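PDB 4KT3: putative lipoprotein from Pseudomonas protegens, which probably acts as the immunity protein that binds and neutralises a type VI secretion peptidoglycan glycoside hydrolase effector. Local coordinates for residues E25-V30 with F83-N88; G43-G48 with G75-W80; G55-P58 with Y62-F65. All coordinates share one frame; numbering follows the deposited sequence.

Interaction 1 (E25-V30 with F83-N88); sequences EQVLRV and FSVSLN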
loop_
_atom_site.group_PDB
_atom_site.type_symbol
_atom_site.label_atom_id
_atom_site.label_comp_id
_atom_site.label_asym_id
_atom_site.label_seq_id
_atom_site.Cartn_x
_atom_site.Cartn_y
_atom_site.Cartn_z
ATOM N N GLU B 25 -0.090 12.532 -9.226
ATOM C CA GLU B 25 -0.138 12.775 -7.791
ATOM C C GLU B 25 -1.061 13.956 -7.481
ATOM O O GLU B 25 -1.786 13.953 -6.487
ATOM C CB GLU B 25 1.251 13.057 -7.216
ATOM C CG GLU B 25 1.240 13.110 -5.703
ATOM C CD GLU B 25 2.538 13.624 -5.118
ATOM O OE1 GLU B 25 3.621 13.200 -5.566
ATOM O OE2 GLU B 25 2.473 14.462 -4.200
ATOM N N GLN B 26 -1.031 14.974 -8.330
ATOM C CA GLN B 26 -1.901 16.121 -8.113
ATOM C C GLN B 26 -3.369 15.730 -8.292
ATOM O O GLN B 26 -4.233 16.205 -7.547
ATOM C CB GLN B 26 -1.505 17.295 -9.008
ATOM C CG GLN B 26 -0.183 17.925 -8.596
ATOM C CD GLN B 26 -0.141 18.295 -7.113
ATOM O OE1 GLN B 26 -1.049 18.953 -6.599
ATOM N NE2 GLN B 26 0.915 17.863 -6.420
ATOM N N VAL B 27 -3.644 14.843 -9.248
ATOM C CA VAL B 27 -4.984 14.284 -9.405
ATOM C C VAL B 27 -5.388 13.554 -8.120
ATOM O O VAL B 27 -6.477 13.768 -7.589
ATOM C CB VAL B 27 -5.070 13.314 -10.620
ATOM C CG1 VAL B 27 -6.403 12.586 -10.650
ATOM C CG2 VAL B 27 -4.873 14.077 -11.932
ATOM N N LEU B 28 -4.513 12.686 -7.618
ATOM C CA LEU B 28 -4.790 11.976 -6.373
ATOM C C LEU B 28 -5.079 12.959 -5.236
ATOM O O LEU B 28 -6.016 12.767 -4.452
ATOM C CB LEU B 28 -3.617 11.063 -6.003
ATOM C CG LEU B 28 -3.785 10.339 -4.668
ATOM C CD1 LEU B 28 -5.028 9.446 -4.688
ATOM C CD2 LEU B 28 -2.551 9.520 -4.336
ATOM N N ARG B 29 -4.284 14.018 -5.139
ATOM C CA ARG B 29 -4.482 14.990 -4.063
ATOM C C ARG B 29 -5.857 15.656 -4.134
ATOM O O ARG B 29 -6.500 15.875 -3.106
ATOM C CB ARG B 29 -3.365 16.024 -4.055
ATOM C CG ARG B 29 -2.080 15.492 -3.466
ATOM C CD ARG B 29 -0.965 16.513 -3.513
ATOM N NE ARG B 29 0.297 15.918 -3.079
ATOM C CZ ARG B 29 0.670 15.782 -1.811
ATOM N NH1 ARG B 29 -0.112 16.207 -0.826
ATOM N NH2 ARG B 29 1.838 15.226 -1.525
ATOM N N VAL B 30 -6.319 15.943 -5.347
ATOM C CA VAL B 30 -7.683 16.428 -5.543
ATOM C C VAL B 30 -8.674 15.358 -5.070
ATOM O O VAL B 30 -9.595 15.645 -4.305
ATOM C CB VAL B 30 -7.942 16.827 -7.017
ATOM C CG1 VAL B 30 -9.427 17.128 -7.261
ATOM C CG2 VAL B 30 -7.115 18.060 -7.392
ATOM N N PHE B 83 -3.100 3.616 -3.828
ATOM C CA PHE B 83 -3.920 4.135 -4.917
ATOM C C PHE B 83 -3.248 3.933 -6.258
ATOM O O PHE B 83 -2.021 3.975 -6.364
ATOM C CB PHE B 83 -4.166 5.634 -4.713
ATOM C CG PHE B 83 -4.810 5.965 -3.399
ATOM C CD1 PHE B 83 -4.033 6.266 -2.286
ATOM C CD2 PHE B 83 -6.190 5.961 -3.268
ATOM C CE1 PHE B 83 -4.634 6.562 -1.060
ATOM C CE2 PHE B 83 -6.794 6.263 -2.046
ATOM C CZ PHE B 83 -6.015 6.561 -0.948
ATOM N N SER B 84 -4.073 3.757 -7.288
ATOM C CA SER B 84 -3.617 3.731 -8.670
ATOM C C SER B 84 -4.359 4.825 -9.431
ATOM O O SER B 84 -5.590 4.900 -9.373
ATOM C CB SER B 84 -3.887 2.365 -9.312
ATOM O OG SER B 84 -3.131 1.326 -8.688
ATOM N N VAL B 85 -3.601 5.671 -10.127
ATOM C CA VAL B 85 -4.163 6.757 -10.928
ATOM C C VAL B 85 -3.847 6.528 -12.406
ATOM O O VAL B 85 -2.685 6.357 -12.771
ATOM C CB VAL B 85 -3.552 8.115 -10.517
ATOM C CG1 VAL B 85 -4.129 9.231 -11.360
ATOM C CG2 VAL B 85 -3.773 8.382 -9.017
ATOM N N SER B 86 -4.864 6.506 -13.256
ATOM C CA SER B 86 -4.634 6.257 -14.678
ATOM C C SER B 86 -3.967 7.426 -15.359
ATOM O O SER B 86 -4.406 8.554 -15.217
ATOM C CB SER B 86 -5.931 5.946 -15.417
ATOM O OG SER B 86 -5.756 6.158 -16.822
ATOM N N LEU B 87 -2.904 7.141 -16.104
ATOM C CA LEU B 87 -2.209 8.157 -16.874
ATOM C C LEU B 87 -3.091 8.751 -17.957
ATOM O O LEU B 87 -2.909 9.899 -18.339
ATOM C CB LEU B 87 -0.986 7.557 -17.569
ATOM C CG LEU B 87 0.286 7.343 -16.782
ATOM C CD1 LEU B 87 0.071 6.265 -15.751
ATOM C CD2 LEU B 87 1.403 6.963 -17.740
ATOM N N ASN B 88 -4.017 7.956 -18.479
ATOM C CA ASN B 88 -4.786 8.378 -19.643
ATOM C C ASN B 88 -6.154 8.976 -19.334
ATOM O O ASN B 88 -6.726 9.663 -20.184
ATOM C CB ASN B 88 -4.943 7.220 -20.631
ATOM C CG ASN B 88 -3.708 7.024 -21.496
ATOM O OD1 ASN B 88 -2.982 7.974 -21.786
ATOM N ND2 ASN B 88 -3.466 5.789 -21.906
#
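In the helix-on-sheet packing of this alpha+beta immunity protein, Leu28 and Val27 of helix 21-34 meet Phe83 and Val85 on the central strand, 78-86, of an antiparallel sheet. The axes of the short segments 25-30 and 83-86 come within 8.8 Å at an angle of 117°, so the helix runs across the strand, and the contact is entirely apolar. Leu28 carries most of the helix side. Its CG points directly away from the backbone N (chi1 177°), which extends the side chain from the helix and lays CD1 over one face of the Phe83 ring. A CH-pi contact results, with Leu28 CD1 4.1 Å from the centroid of the Phe83 ring and 25° off the ring normal. The methyl is displaced toward the root of the ring: its nearest atom there is Phe83 CG, and Phe83 CB is also close, while Leu28 CD2 reaches only the CD1 flank of the ring. The two side chains cross at about a right angle. Two residues on along the strand, Val85 places CG2 4.0 Å from Leu28 CB while its other methyl faces Val27. The alternation of the strand sends Phe83 and Val85 to the helix and Ser84 to the other side of the sheet. Thr92 on the next strand and Leu106 and Leu109 of helix 104-117 also touch Val27. On the flank of the helix that leads away from strand 78-86, Arg29 grips Glu25 side-on in a salt bridge, NE and NH2 both reaching one oxygen, OE2, in the guanidinium plane. Within the apolar layer, Val27 CG1 meets Val85 CG1 at 4.1 Å.

Interaction 2 (G43-G48 with G75-W80); sequences GVFIDG and GATEYW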
loop_
_atom_site.group_PDB
_atom_site.type_symbol
_atom_site.label_atom_id
_atom_site.label_comp_id
_atom_site.label_asym_id
_atom_site.label_seq_id
_atom_site.Cartn_x
_atom_site.Cartn_y
_atom_site.Cartn_z
ATOM N N GLY B 43 3.716 14.357 9.825
ATOM C CA GLY B 43 3.954 12.924 9.744
ATOM C C GLY B 43 3.250 12.241 8.590
ATOM O O GLY B 43 3.577 11.107 8.266
ATOM N N VAL B 44 2.298 12.927 7.961
ATOM C CA VAL B 44 1.559 12.355 6.842
ATOM C C VAL B 44 2.302 12.577 5.525
ATOM O O VAL B 44 2.895 13.633 5.305
ATOM C CB VAL B 44 0.152 12.962 6.734
ATOM C CG1 VAL B 44 -0.573 12.419 5.520
ATOM C CG2 VAL B 44 -0.647 12.686 8.003
ATOM N N PHE B 45 2.264 11.583 4.647
ATOM C CA PHE B 45 2.936 11.700 3.355
ATOM C C PHE B 45 2.206 10.934 2.268
ATOM O O PHE B 45 1.505 9.971 2.537
ATOM C CB PHE B 45 4.343 11.126 3.451
ATOM C CG PHE B 45 4.365 9.672 3.821
ATOM C CD1 PHE B 45 4.158 8.702 2.857
ATOM C CD2 PHE B 45 4.563 9.280 5.133
ATOM C CE1 PHE B 45 4.163 7.369 3.180
ATOM C CE2 PHE B 45 4.572 7.945 5.472
ATOM C CZ PHE B 45 4.368 6.981 4.497
ATOM N N ILE B 46 2.386 11.386 1.033
ATOM C CA ILE B 46 2.052 10.600 -0.135
ATOM C C ILE B 46 3.362 10.215 -0.797
ATOM O O ILE B 46 4.209 11.071 -1.042
ATOM C CB ILE B 46 1.182 11.394 -1.124
ATOM C CG1 ILE B 46 -0.201 11.641 -0.519
ATOM C CG2 ILE B 46 1.047 10.651 -2.456
ATOM C CD1 ILE B 46 -1.085 12.529 -1.360
ATOM N N ASP B 47 3.515 8.928 -1.097
ATOM C CA ASP B 47 4.734 8.408 -1.699
ATOM C C ASP B 47 4.423 7.787 -3.057
ATOM O O ASP B 47 3.671 6.808 -3.141
ATOM C CB ASP B 47 5.312 7.341 -0.778
ATOM C CG ASP B 47 6.701 6.896 -1.173
ATOM O OD1 ASP B 47 7.187 7.256 -2.259
ATOM O OD2 ASP B 47 7.308 6.157 -0.373
ATOM N N GLY B 48 5.018 8.330 -4.116
ATOM C CA GLY B 48 4.821 7.785 -5.450
ATOM C C GLY B 48 5.991 6.950 -5.946
ATOM O O GLY B 48 5.984 6.501 -7.090
ATOM N N GLY B 75 5.528 2.239 16.499
ATOM C CA GLY B 75 6.768 1.535 16.247
ATOM C C GLY B 75 7.004 1.256 14.775
ATOM O O GLY B 75 8.046 0.703 14.423
ATOM N N ALA B 76 6.064 1.679 13.924
ATOM C CA ALA B 76 6.142 1.420 12.486
ATOM C C ALA B 76 5.257 2.410 11.752
ATOM O O ALA B 76 4.380 3.036 12.347
ATOM C CB ALA B 76 5.684 -0.013 12.179
ATOM N N THR B 77 5.490 2.562 10.455
ATOM C CA THR B 77 4.648 3.422 9.648
ATOM C C THR B 77 3.236 2.855 9.591
ATOM O O THR B 77 3.036 1.642 9.550
ATOM C CB THR B 77 5.220 3.593 8.230
ATOM O OG1 THR B 77 6.611 3.930 8.315
ATOM C CG2 THR B 77 4.471 4.663 7.446
ATOM N N GLU B 78 2.259 3.748 9.576
ATOM C CA GLU B 78 0.868 3.365 9.434
ATOM C C GLU B 78 0.401 3.797 8.052
ATOM O O GLU B 78 0.575 4.958 7.677
ATOM C CB GLU B 78 0.024 4.045 10.517
ATOM C CG GLU B 78 -1.461 3.777 10.437
ATOM C CD GLU B 78 -2.225 4.376 11.620
ATOM O OE1 GLU B 78 -1.715 4.320 12.756
ATOM O OE2 GLU B 78 -3.327 4.934 11.419
ATOM N N TYR B 79 -0.216 2.888 7.307
ATOM C CA TYR B 79 -0.654 3.210 5.944
ATOM C C TYR B 79 -2.174 3.289 5.841
ATOM O O TYR B 79 -2.898 2.487 6.426
ATOM C CB TYR B 79 -0.070 2.213 4.947
ATOM C CG TYR B 79 1.439 2.280 4.910
ATOM C CD1 TYR B 79 2.092 3.190 4.089
ATOM C CD2 TYR B 79 2.210 1.472 5.743
ATOM C CE1 TYR B 79 3.480 3.265 4.075
ATOM C CE2 TYR B 79 3.578 1.536 5.728
ATOM C CZ TYR B 79 4.212 2.438 4.903
ATOM O OH TYR B 79 5.572 2.488 4.894
ATOM N N TRP B 80 -2.644 4.300 5.127
ATOM C CA TRP B 80 -4.064 4.595 5.043
ATOM C C TRP B 80 -4.637 4.269 3.666
ATOM O O TRP B 80 -5.850 4.147 3.505
ATOM C CB TRP B 80 -4.291 6.079 5.340
ATOM C CG TRP B 80 -3.999 6.477 6.765
ATOM C CD1 TRP B 80 -3.898 5.655 7.850
ATOM C CD2 TRP B 80 -3.786 7.807 7.246
ATOM N NE1 TRP B 80 -3.632 6.399 8.983
ATOM C CE2 TRP B 80 -3.553 7.722 8.635
ATOM C CE3 TRP B 80 -3.757 9.060 6.634
ATOM C CZ2 TRP B 80 -3.305 8.845 9.425
ATOM C CZ3 TRP B 80 -3.512 10.178 7.421
ATOM C CH2 TRP B 80 -3.286 10.061 8.800
#
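The Phe45 ring presents its edge to segment 75-80: Thr77 CG2 and Tyr79 CE1 both lie near its plane, each 3.8 Å from Phe45 CZ. Thr77 CG2 also sits over one face of the Tyr79 ring, 3.4 Å above its plane and shifted toward the rim, so the methyl, the Phe45 edge and the Tyr79 ring all touch one another. Phe45 reaches across because its CG lies between the backbone N and the carbonyl carbon (chi1 61°). Farther along, Val44 CG2 meets the six-membered part of the Trp80 indole obliquely, 3.8 Å from Trp80 CH2, the side chains crossing at about a right angle. At the indole edge, Trp80 NE1 donates a nearly straight bond (166°) to Glu78 OE2, in the ring plane but 32° out of the carboxylate plane, which helps hold the indole in its rotation. The polar ends lead elsewhere: Thr77 OG1 to Asn70, Tyr79 OH to Ser86 of the effector chain, and Glu78 OE1 to Gly150 N of that chain. Strands 44-47 and 78-86 flank strand 62-69 in the antiparallel sheet, and side chains bridging over it here belong to the effector-binding end of the immunity protein.

Interaction 3 (G55-P58 with Y62-F65); sequences GKPP and YYDF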
loop_
_atom_site.group_PDB
_atom_site.type_symbol
_atom_site.label_atom_id
_atom_site.label_comp_id
_atom_site.label_asym_id
_atom_site.label_seq_id
_atom_site.Cartn_x
_atom_site.Cartn_y
_atom_site.Cartn_z
ATOM N N GLY B 55 11.966 -1.178 -12.140
ATOM C CA GLY B 55 11.840 0.258 -11.958
ATOM C C GLY B 55 10.589 0.861 -12.570
ATOM O O GLY B 55 10.444 2.088 -12.608
ATOM N N LYS B 56 9.679 0.011 -13.035
ATOM C CA LYS B 56 8.464 0.482 -13.689
ATOM C C LYS B 56 7.294 0.548 -12.712
ATOM O O LYS B 56 7.304 -0.097 -11.667
ATOM C CB LYS B 56 8.082 -0.453 -14.836
ATOM C CG LYS B 56 9.229 -0.802 -15.770
ATOM C CD LYS B 56 9.777 0.412 -16.469
ATOM C CE LYS B 56 10.815 0.003 -17.510
ATOM N NZ LYS B 56 11.133 1.110 -18.448
ATOM N N PRO B 57 6.262 1.320 -13.058
ATOM C CA PRO B 57 5.077 1.345 -12.190
ATOM C C PRO B 57 4.462 -0.057 -12.063
ATOM O O PRO B 57 4.472 -0.815 -13.033
ATOM C CB PRO B 57 4.138 2.316 -12.902
ATOM C CG PRO B 57 5.038 3.152 -13.793
ATOM C CD PRO B 57 6.161 2.257 -14.191
ATOM N N PRO B 58 4.008 -0.433 -10.856
ATOM C CA PRO B 58 3.528 -1.808 -10.637
ATOM C C PRO B 58 2.288 -2.207 -11.425
ATOM O O PRO B 58 2.085 -3.408 -11.650
ATOM C CB PRO B 58 3.232 -1.840 -9.131
ATOM C CG PRO B 58 4.142 -0.790 -8.547
ATOM C CD PRO B 58 4.117 0.312 -9.587
ATOM N N TYR B 62 -1.177 2.901 -15.019
ATOM C CA TYR B 62 -1.388 3.703 -13.809
ATOM C C TYR B 62 -0.053 4.087 -13.167
ATOM O O TYR B 62 0.980 3.446 -13.403
ATOM C CB TYR B 62 -2.207 2.905 -12.765
ATOM C CG TYR B 62 -3.552 2.466 -13.278
ATOM C CD1 TYR B 62 -3.674 1.327 -14.062
ATOM C CD2 TYR B 62 -4.695 3.187 -12.990
ATOM C CE1 TYR B 62 -4.901 0.946 -14.585
ATOM C CE2 TYR B 62 -5.925 2.818 -13.500
ATOM C CZ TYR B 62 -6.028 1.695 -14.283
ATOM O OH TYR B 62 -7.250 1.322 -14.798
ATOM N N TYR B 63 -0.087 5.129 -12.345
ATOM C CA TYR B 63 0.961 5.363 -11.361
ATOM C C TYR B 63 0.381 5.042 -9.985
ATOM O O TYR B 63 -0.756 5.411 -9.694
ATOM C CB TYR B 63 1.415 6.811 -11.403
ATOM C CG TYR B 63 2.272 7.133 -12.595
ATOM C CD1 TYR B 63 3.524 6.556 -12.743
ATOM C CD2 TYR B 63 1.836 8.020 -13.566
ATOM C CE1 TYR B 63 4.317 6.848 -13.832
ATOM C CE2 TYR B 63 2.617 8.322 -14.652
ATOM C CZ TYR B 63 3.854 7.730 -14.786
ATOM O OH TYR B 63 4.635 8.042 -15.871
ATOM N N ASP B 64 1.154 4.357 -9.147
ATOM C CA ASP B 64 0.693 3.986 -7.809
ATOM C C ASP B 64 1.255 4.926 -6.737
ATOM O O ASP B 64 2.384 5.435 -6.857
ATOM C CB ASP B 64 1.116 2.557 -7.459
ATOM C CG ASP B 64 0.405 1.493 -8.276
ATOM O OD1 ASP B 64 -0.408 1.814 -9.170
ATOM O OD2 ASP B 64 0.705 0.306 -8.023
ATOM N N PHE B 65 0.475 5.126 -5.674
ATOM C CA PHE B 65 0.847 6.021 -4.585
ATOM C C PHE B 65 0.403 5.432 -3.265
ATOM O O PHE B 65 -0.683 4.858 -3.168
ATOM C CB PHE B 65 0.166 7.389 -4.740
ATOM C CG PHE B 65 0.518 8.090 -6.001
ATOM C CD1 PHE B 65 1.617 8.936 -6.051
ATOM C CD2 PHE B 65 -0.238 7.895 -7.153
ATOM C CE1 PHE B 65 1.955 9.577 -7.223
ATOM C CE2 PHE B 65 0.100 8.538 -8.324
ATOM C CZ PHE B 65 1.191 9.386 -8.357
#
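A proline-containing connection, residues 55-58 between strands 44-47 and 62-69, folds back against the start of strand 62-69 in the antiparallel sheet. Only three residues separate the segments, and the closest CA pair is Pro57 with Tyr63, 5.8 Å apart. The apolar contact is made by Pro57, whose ring lies side by side with the Tyr63 side chain and points the same way. Pro57 CG approaches CE1 of the Tyr63 ring at 3.8 Å and CD1 almost as closely, meeting the ring obliquely. The CB of Tyr63 leaves the strand on the side facing helix 21-34, but with CG beside the backbone N (chi1 -75°) the phenol swings back to the proline; Ala24 and Arg21 of that helix, and Leu87, also touch it. Contacts between carbon and oxygen form the second group. Pro57 CB rests 3.4 Å from the backbone Tyr62 O, and the Pro58 ring slides past the Asp64 carboxylate in the opposite direction. The oxygens of that buried carboxylate are bound outside the segments, OD1 to Ser84 OG and OD2 to His59 ND1, which leaves the proline ring as an apolar neighbour of OD2. Thr74 of the effector chain packs on Pro58 as well. Pro58 CB lies 3.5 Å from Asp64 OD2, and Pro58 CG 3.6 Å from the same oxygen.

Overall arrangement
Interaction 1 lies in the core, its centre about 3 Å from the centre of the chain, and is wholly apolar between helix and sheet. The centres of interactions 2 and 3 lie about 16 and 10 Å from the same point; both are partly buried and also touch the effector chain. Interaction 2 is carbon packing across its segments, with two polar ends bonded to the effector, whereas interaction 3 sets proline carbons against oxygens. Interactions 1 and 2 share strand 78-86 at opposite ends. Interaction 3 uses the neighbouring strand 62-69, joined to interaction 1 by Phe83 N to Phe65 O (2.8 Å). Ile46 packs on Arg29, Leu28 and Phe65, tying edge strand 44-47 to both helix 21-34 and strand 62-69.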